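Local coordinates for tight junction protein ZO-3 (Homo sapiens, PDB 3KFV), which helps link tight-junction membrane proteins such as claudins and occludin to the actin cytoskeleton as a MAGUK scaffold, here represented by its SH3 and guanylate kinase-like domains, at residues Ser208-Leu213 against Ser263-Ala268; Tyr219-Phe224 against Ala285-Gln290. All coordinates share one frame; numbering follows the deposited sequence.

How the interactions relate
Along the chain, helix 207-215 contributes the first half of interaction 1 and strand 221-227, which follows it, the first half of interaction 2. After helices 230-240 and 248-262 the chain returns at 263-268 to close interaction 1, and it closes interaction 2 only at the end of helix 278-290. The two loops therefore cross rather than nest. Both contacts belong to the guanylate kinase-like domain. Interaction 1 ties helix 207-215 to the entry of strand 268-272, and interaction 2 places helix 278-290 against strand 221-227. They join where Ala268 pairs with Phe224 in the parallel sheet, Phe266 stacks on Phe224, and the Thr267 hydroxyl bonds to the Gln290 amide oxygen.

Interaction 1 of 2, residues Ser208-Leu213 against Ser263-Ala268; sequences SAIERL and SHLFTA
Leu265 carries the apolar part of this contact, directing its isobutyl group at helix 207-215 and meeting both Ile210 and Glu211. Its CD2 lies 4.4 Å from Ile210 CG2, a loose van der Waals approach. Leu265 CD2 is also 4.1 Å from Glu211 CG, and CD1 reaches that methylene at a like distance, so the fork of the leucine rests against the aliphatic stem of the glutamate, the two side chains crossing at about a right angle. Glu211 presents this stem because its CG stands anti to the carbonyl carbon (chi1 -54°) and the chain runs out extended to the carboxylate. Around the pair, Leu265 also packs on Pro207 and Asn214, while Ile210 reaches Val149 and Leu151 of the central strand 148-151.

The polar part is slighter. Glu211 OE2 faces the edge of the His264 ring, near its plane, 4.1 Å from His264 NE2, too far for a hydrogen bond; carboxylate and ring planes are turned 64° apart. His264 and Leu265 lie in a short 3-10 turn after helix 248-262, in which Phe266 N bonds to Ser263 O at 2.9 Å. With an alanine at Glu211, both methyls of Leu265 would probably lose the methylene they lean on, and His264 its acidic neighbour.

The contact thus joins the helix of the crossover between strands 200-203 and 221-227 to the turn leading into edge strand 268-272. With no hydrogen bond or salt bridge across it, cohesion rests chiefly on hydrocarbon, and the carboxylate is likely to add only a mild electrostatic pull should His264 be protonated.

Interaction 2 of 2, residues Tyr219-Phe224 against Ala285-Gln290; sequences YPIVVF and AIIREQ
Ile221 reaches across to the last turn of helix 278-290 with both of its branches, and more of its surface is covered here than that of any other residue in the contact. The longer branch, set anti to the carbonyl carbon (chi1 -62°), delivers Ile221 CD1 to the backbone of the helix, 3.6 Å from Ile287 O. Ile221 CD1 also lies 4.0 Å from Gln290 CB, while the shorter branch brings Ile221 CG2 to Gln290 OE1 at 3.5 Å. Ile221 therefore meets both the backbone carbonyl of Ile287 and the side chain of Gln290, three positions on.

Gln290 crosses it at a slant, its chain extended beyond CG. Its amide oxygen is engaged by the hydroxyl of Thr267, which is also hydrogen-bonded to Val222 N; the buried polar end of the glutamine is thereby linked to the start of the strand.

The axes of strand segment 221-224 and helix segment 285-290 run nearly antiparallel, at 155°, and approach to 9.6 Å, as expected where a helix packs on the parallel sheet of the alpha/beta guanylate kinase fold. Val222 points to the other face of that sheet, toward Ile210 of helix 207-215.

Ile287 adds a side-chain touch of its own, CG2 lying 4.4 Å from Ile221 CD1. Two residues along the strand, on the same face, Val223 CG2 meets Ile286 CG2 at 4.2 Å, methyl against methyl, and Ile286 continues onto Ala268 and Ile270 of strand 268-272.

Interaction 1 of 2, residues Ser208-Leu213 against Ser263-Ala268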
loop_
_atom_site.group_PDB
_atom_site.type_symbol
_atom_site.label_atom_id
_atom_site.label_comp_id
_atom_site.label_asym_id
_atom_site.label_seq_id
_atom_site.Cartn_x
_atom_site.Cartn_y
_atom_site.Cartn_z
ATOM N N SER A 208 0.889 6.997 5.719
ATOM C CA SER A 208 2.063 7.619 5.109
ATOM C C SER A 208 3.139 6.586 4.826
ATOM O O SER A 208 3.663 6.518 3.715
ATOM C CB SER A 208 2.617 8.722 6.005
ATOM O OG SER A 208 1.594 9.634 6.367
ATOM N N ALA A 209 3.465 5.779 5.833
ATOM C CA ALA A 209 4.406 4.678 5.649
ATOM C C ALA A 209 4.020 3.795 4.457
ATOM O O ALA A 209 4.873 3.386 3.662
ATOM C CB ALA A 209 4.486 3.841 6.910
ATOM N N ILE A 210 2.728 3.505 4.343
ATOM C CA ILE A 210 2.233 2.651 3.276
ATOM C C ILE A 210 2.474 3.246 1.891
ATOM O O ILE A 210 2.842 2.527 0.967
ATOM C CB ILE A 210 0.742 2.341 3.458
ATOM C CG1 ILE A 210 0.514 1.655 4.800
ATOM C CG2 ILE A 210 0.233 1.465 2.327
ATOM C CD1 ILE A 210 -0.941 1.384 5.104
ATOM N N GLU A 211 2.274 4.552 1.748
ATOM C CA GLU A 211 2.488 5.227 0.468
ATOM C C GLU A 211 3.954 5.179 0.030
ATOM O O GLU A 211 4.256 5.047 -1.154
ATOM C CB GLU A 211 1.993 6.677 0.532
ATOM C CG GLU A 211 0.545 6.807 0.982
ATOM C CD GLU A 211 -0.033 8.205 0.788
ATOM O OE1 GLU A 211 0.700 9.102 0.310
ATOM O OE2 GLU A 211 -1.230 8.406 1.116
ATOM N N ARG A 212 4.863 5.289 0.992
ATOM C CA ARG A 212 6.287 5.178 0.705
ATOM C C ARG A 212 6.642 3.778 0.203
ATOM O O ARG A 212 7.375 3.629 -0.776
ATOM C CB ARG A 212 7.120 5.531 1.946
ATOM C CG ARG A 212 7.176 7.023 2.270
ATOM C CD ARG A 212 8.247 7.345 3.309
ATOM N NE ARG A 212 7.947 6.744 4.607
ATOM C CZ ARG A 212 7.216 7.325 5.558
ATOM N NH1 ARG A 212 6.706 8.536 5.360
ATOM N NH2 ARG A 212 6.992 6.691 6.707
ATOM N N LEU A 213 6.121 2.750 0.872
ATOM C CA LEU A 213 6.401 1.371 0.476
ATOM C C LEU A 213 5.817 1.070 -0.898
ATOM O O LEU A 213 6.446 0.396 -1.721
ATOM C CB LEU A 213 5.860 0.378 1.509
ATOM C CG LEU A 213 6.607 0.325 2.842
ATOM C CD1 LEU A 213 5.748 -0.322 3.907
ATOM C CD2 LEU A 213 7.936 -0.403 2.693
ATOM N N SER A 263 -9.246 4.275 3.162
ATOM C CA SER A 263 -9.794 3.189 2.345
ATOM C C SER A 263 -8.956 2.869 1.114
ATOM O O SER A 263 -8.706 1.700 0.812
ATOM C CB SER A 263 -11.208 3.534 1.871
ATOM O OG SER A 263 -12.156 3.369 2.903
ATOM N N HIS A 264 -8.543 3.909 0.396
ATOM C CA HIS A 264 -7.924 3.734 -0.913
ATOM C C HIS A 264 -6.641 2.904 -0.860
ATOM O O HIS A 264 -6.209 2.351 -1.867
ATOM C CB HIS A 264 -7.675 5.094 -1.583
ATOM C CG HIS A 264 -6.584 5.898 -0.945
ATOM N ND1 HIS A 264 -6.797 6.711 0.148
ATOM C CD2 HIS A 264 -5.269 6.024 -1.258
ATOM C CE1 HIS A 264 -5.659 7.295 0.489
ATOM N NE2 HIS A 264 -4.718 6.896 -0.349
ATOM N N LEU A 265 -6.047 2.810 0.323
ATOM C CA LEU A 265 -4.786 2.100 0.502
ATOM C C LEU A 265 -4.959 0.629 0.895
ATOM O O LEU A 265 -3.978 -0.100 1.007
ATOM C CB LEU A 265 -3.930 2.808 1.554
ATOM C CG LEU A 265 -3.406 4.210 1.241
ATOM C CD1 LEU A 265 -2.764 4.823 2.485
ATOM C CD2 LEU A 265 -2.421 4.166 0.085
ATOM N N PHE A 266 -6.199 0.199 1.110
ATOM C CA PHE A 266 -6.463 -1.174 1.533
ATOM C C PHE A 266 -6.426 -2.123 0.347
ATOM O O PHE A 266 -6.993 -1.826 -0.707
ATOM C CB PHE A 266 -7.837 -1.300 2.202
ATOM C CG PHE A 266 -8.014 -0.440 3.419
ATOM C CD1 PHE A 266 -6.929 0.198 4.007
ATOM C CD2 PHE A 266 -9.264 -0.300 3.998
ATOM C CE1 PHE A 266 -7.090 0.984 5.138
ATOM C CE2 PHE A 266 -9.432 0.481 5.130
ATOM C CZ PHE A 266 -8.340 1.123 5.703
ATOM N N THR A 267 -5.774 -3.270 0.517
ATOM C CA THR A 267 -5.864 -4.329 -0.485
ATOM C C THR A 267 -6.832 -5.408 -0.023
ATOM O O THR A 267 -7.206 -6.278 -0.805
ATOM C CB THR A 267 -4.489 -4.950 -0.846
ATOM O OG1 THR A 267 -4.071 -5.854 0.186
ATOM C CG2 THR A 267 -3.434 -3.860 -1.054
ATOM N N ALA A 268 -7.237 -5.339 1.244
ATOM C CA ALA A 268 -8.298 -6.202 1.768
ATOM C C ALA A 268 -8.893 -5.661 3.059
ATOM O O ALA A 268 -8.205 -5.036 3.861
ATOM C CB ALA A 268 -7.790 -7.613 1.989
#

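Interaction 2 of 2, residues Tyr219-Phe224 against Ala285-Gln290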
loop_
_atom_site.group_PDB
_atom_site.type_symbol
_atom_site.label_atom_id
_atom_site.label_comp_id
_atom_site.label_asym_id
_atom_site.label_seq_id
_atom_site.Cartn_x
_atom_site.Cartn_y
_atom_site.Cartn_z
ATOM N N TYR A 219 5.237 -2.726 -2.349
ATOM C CA TYR A 219 3.802 -3.007 -2.432
ATOM C C TYR A 219 3.288 -3.955 -1.364
ATOM O O TYR A 219 2.985 -5.116 -1.655
ATOM C CB TYR A 219 3.423 -3.533 -3.818
ATOM C CG TYR A 219 3.565 -2.500 -4.905
ATOM C CD1 TYR A 219 2.768 -1.356 -4.916
ATOM C CD2 TYR A 219 4.499 -2.656 -5.913
ATOM C CE1 TYR A 219 2.898 -0.407 -5.901
ATOM C CE2 TYR A 219 4.634 -1.708 -6.907
ATOM C CZ TYR A 219 3.831 -0.589 -6.895
ATOM O OH TYR A 219 3.977 0.344 -7.895
ATOM N N PRO A 220 3.155 -3.453 -0.129
ATOM C CA PRO A 220 2.722 -4.309 0.976
ATOM C C PRO A 220 1.365 -4.898 0.651
ATOM O O PRO A 220 0.649 -4.352 -0.190
ATOM C CB PRO A 220 2.568 -3.334 2.150
ATOM C CG PRO A 220 3.193 -2.054 1.716
ATOM C CD PRO A 220 3.148 -2.026 0.231
ATOM N N ILE A 221 1.022 -6.006 1.293
ATOM C CA ILE A 221 -0.361 -6.438 1.333
ATOM C C ILE A 221 -0.976 -5.705 2.519
ATOM O O ILE A 221 -0.502 -5.834 3.646
ATOM C CB ILE A 221 -0.475 -7.963 1.510
ATOM C CG1 ILE A 221 0.158 -8.682 0.316
ATOM C CG2 ILE A 221 -1.927 -8.377 1.686
ATOM C CD1 ILE A 221 0.324 -10.174 0.512
ATOM N N VAL A 222 -2.003 -4.901 2.269
ATOM C CA VAL A 222 -2.599 -4.101 3.340
ATOM C C VAL A 222 -3.977 -4.606 3.738
ATOM O O VAL A 222 -4.906 -4.589 2.935
ATOM C CB VAL A 222 -2.706 -2.620 2.958
ATOM C CG1 VAL A 222 -3.294 -1.841 4.109
ATOM C CG2 VAL A 222 -1.345 -2.080 2.594
ATOM N N VAL A 223 -4.103 -5.045 4.985
ATOM C CA VAL A 223 -5.344 -5.642 5.460
ATOM C C VAL A 223 -5.947 -4.853 6.610
ATOM O O VAL A 223 -5.299 -4.646 7.632
ATOM C CB VAL A 223 -5.123 -7.098 5.905
ATOM C CG1 VAL A 223 -6.375 -7.644 6.585
ATOM C CG2 VAL A 223 -4.727 -7.957 4.707
ATOM N N PHE A 224 -7.191 -4.419 6.440
ATOM C CA PHE A 224 -7.875 -3.623 7.455
ATOM C C PHE A 224 -9.011 -4.419 8.091
ATOM O O PHE A 224 -9.826 -5.024 7.393
ATOM C CB PHE A 224 -8.400 -2.318 6.850
ATOM C CG PHE A 224 -9.204 -1.484 7.809
ATOM C CD1 PHE A 224 -8.580 -0.611 8.687
ATOM C CD2 PHE A 224 -10.585 -1.571 7.836
ATOM C CE1 PHE A 224 -9.317 0.152 9.570
ATOM C CE2 PHE A 224 -11.325 -0.810 8.722
ATOM C CZ PHE A 224 -10.687 0.051 9.589
ATOM N N ALA A 285 -5.368 -16.795 4.536
ATOM C CA ALA A 285 -5.676 -17.130 3.151
ATOM C C ALA A 285 -5.422 -15.929 2.234
ATOM O O ALA A 285 -4.917 -16.075 1.117
ATOM C CB ALA A 285 -7.117 -17.601 3.037
ATOM N N ILE A 286 -5.766 -14.741 2.718
ATOM C CA ILE A 286 -5.590 -13.525 1.944
ATOM C C ILE A 286 -4.116 -13.178 1.714
ATOM O O ILE A 286 -3.751 -12.664 0.657
ATOM C CB ILE A 286 -6.331 -12.345 2.593
ATOM C CG1 ILE A 286 -7.833 -12.472 2.330
ATOM C CG2 ILE A 286 -5.796 -11.016 2.083
ATOM C CD1 ILE A 286 -8.666 -11.431 3.025
ATOM N N ILE A 287 -3.264 -13.461 2.692
ATOM C CA ILE A 287 -1.841 -13.203 2.527
ATOM C C ILE A 287 -1.228 -14.134 1.474
ATOM O O ILE A 287 -0.507 -13.691 0.583
ATOM C CB ILE A 287 -1.083 -13.366 3.848
ATOM C CG1 ILE A 287 -1.582 -12.355 4.877
ATOM C CG2 ILE A 287 0.412 -13.213 3.629
ATOM C CD1 ILE A 287 -0.947 -12.520 6.254
ATOM N N ARG A 288 -1.523 -15.426 1.574
ATOM C CA ARG A 288 -0.986 -16.401 0.629
ATOM C C ARG A 288 -1.527 -16.205 -0.783
ATOM O O ARG A 288 -0.877 -16.575 -1.758
ATOM C CB ARG A 288 -1.280 -17.828 1.090
ATOM C CG ARG A 288 -0.528 -18.246 2.322
ATOM C CD ARG A 288 -0.771 -19.712 2.616
ATOM N NE ARG A 288 -0.331 -20.071 3.960
ATOM C CZ ARG A 288 -1.153 -20.267 4.986
ATOM N NH1 ARG A 288 -2.469 -20.155 4.827
ATOM N NH2 ARG A 288 -0.651 -20.588 6.171
ATOM N N GLU A 289 -2.721 -15.640 -0.892
ATOM C CA GLU A 289 -3.323 -15.412 -2.197
ATOM C C GLU A 289 -2.690 -14.215 -2.874
ATOM O O GLU A 289 -2.104 -14.329 -3.948
ATOM C CB GLU A 289 -4.816 -15.165 -2.052
ATOM C CG GLU A 289 -5.520 -14.891 -3.356
ATOM C CD GLU A 289 -6.909 -14.322 -3.131
ATOM O OE1 GLU A 289 -7.008 -13.139 -2.710
ATOM O OE2 GLU A 289 -7.900 -15.059 -3.364
ATOM N N GLN A 290 -2.810 -13.061 -2.230
ATOM C CA GLN A 290 -2.321 -11.815 -2.803
ATOM C C GLN A 290 -0.816 -11.842 -3.026
ATOM O O GLN A 290 -0.286 -11.021 -3.764
ATOM C CB GLN A 290 -2.750 -10.616 -1.950
ATOM C CG GLN A 290 -4.261 -10.476 -1.868
ATOM C CD GLN A 290 -4.710 -9.095 -1.445
ATOM O OE1 GLN A 290 -3.890 -8.205 -1.218
ATOM N NE2 GLN A 290 -6.022 -8.905 -1.335
#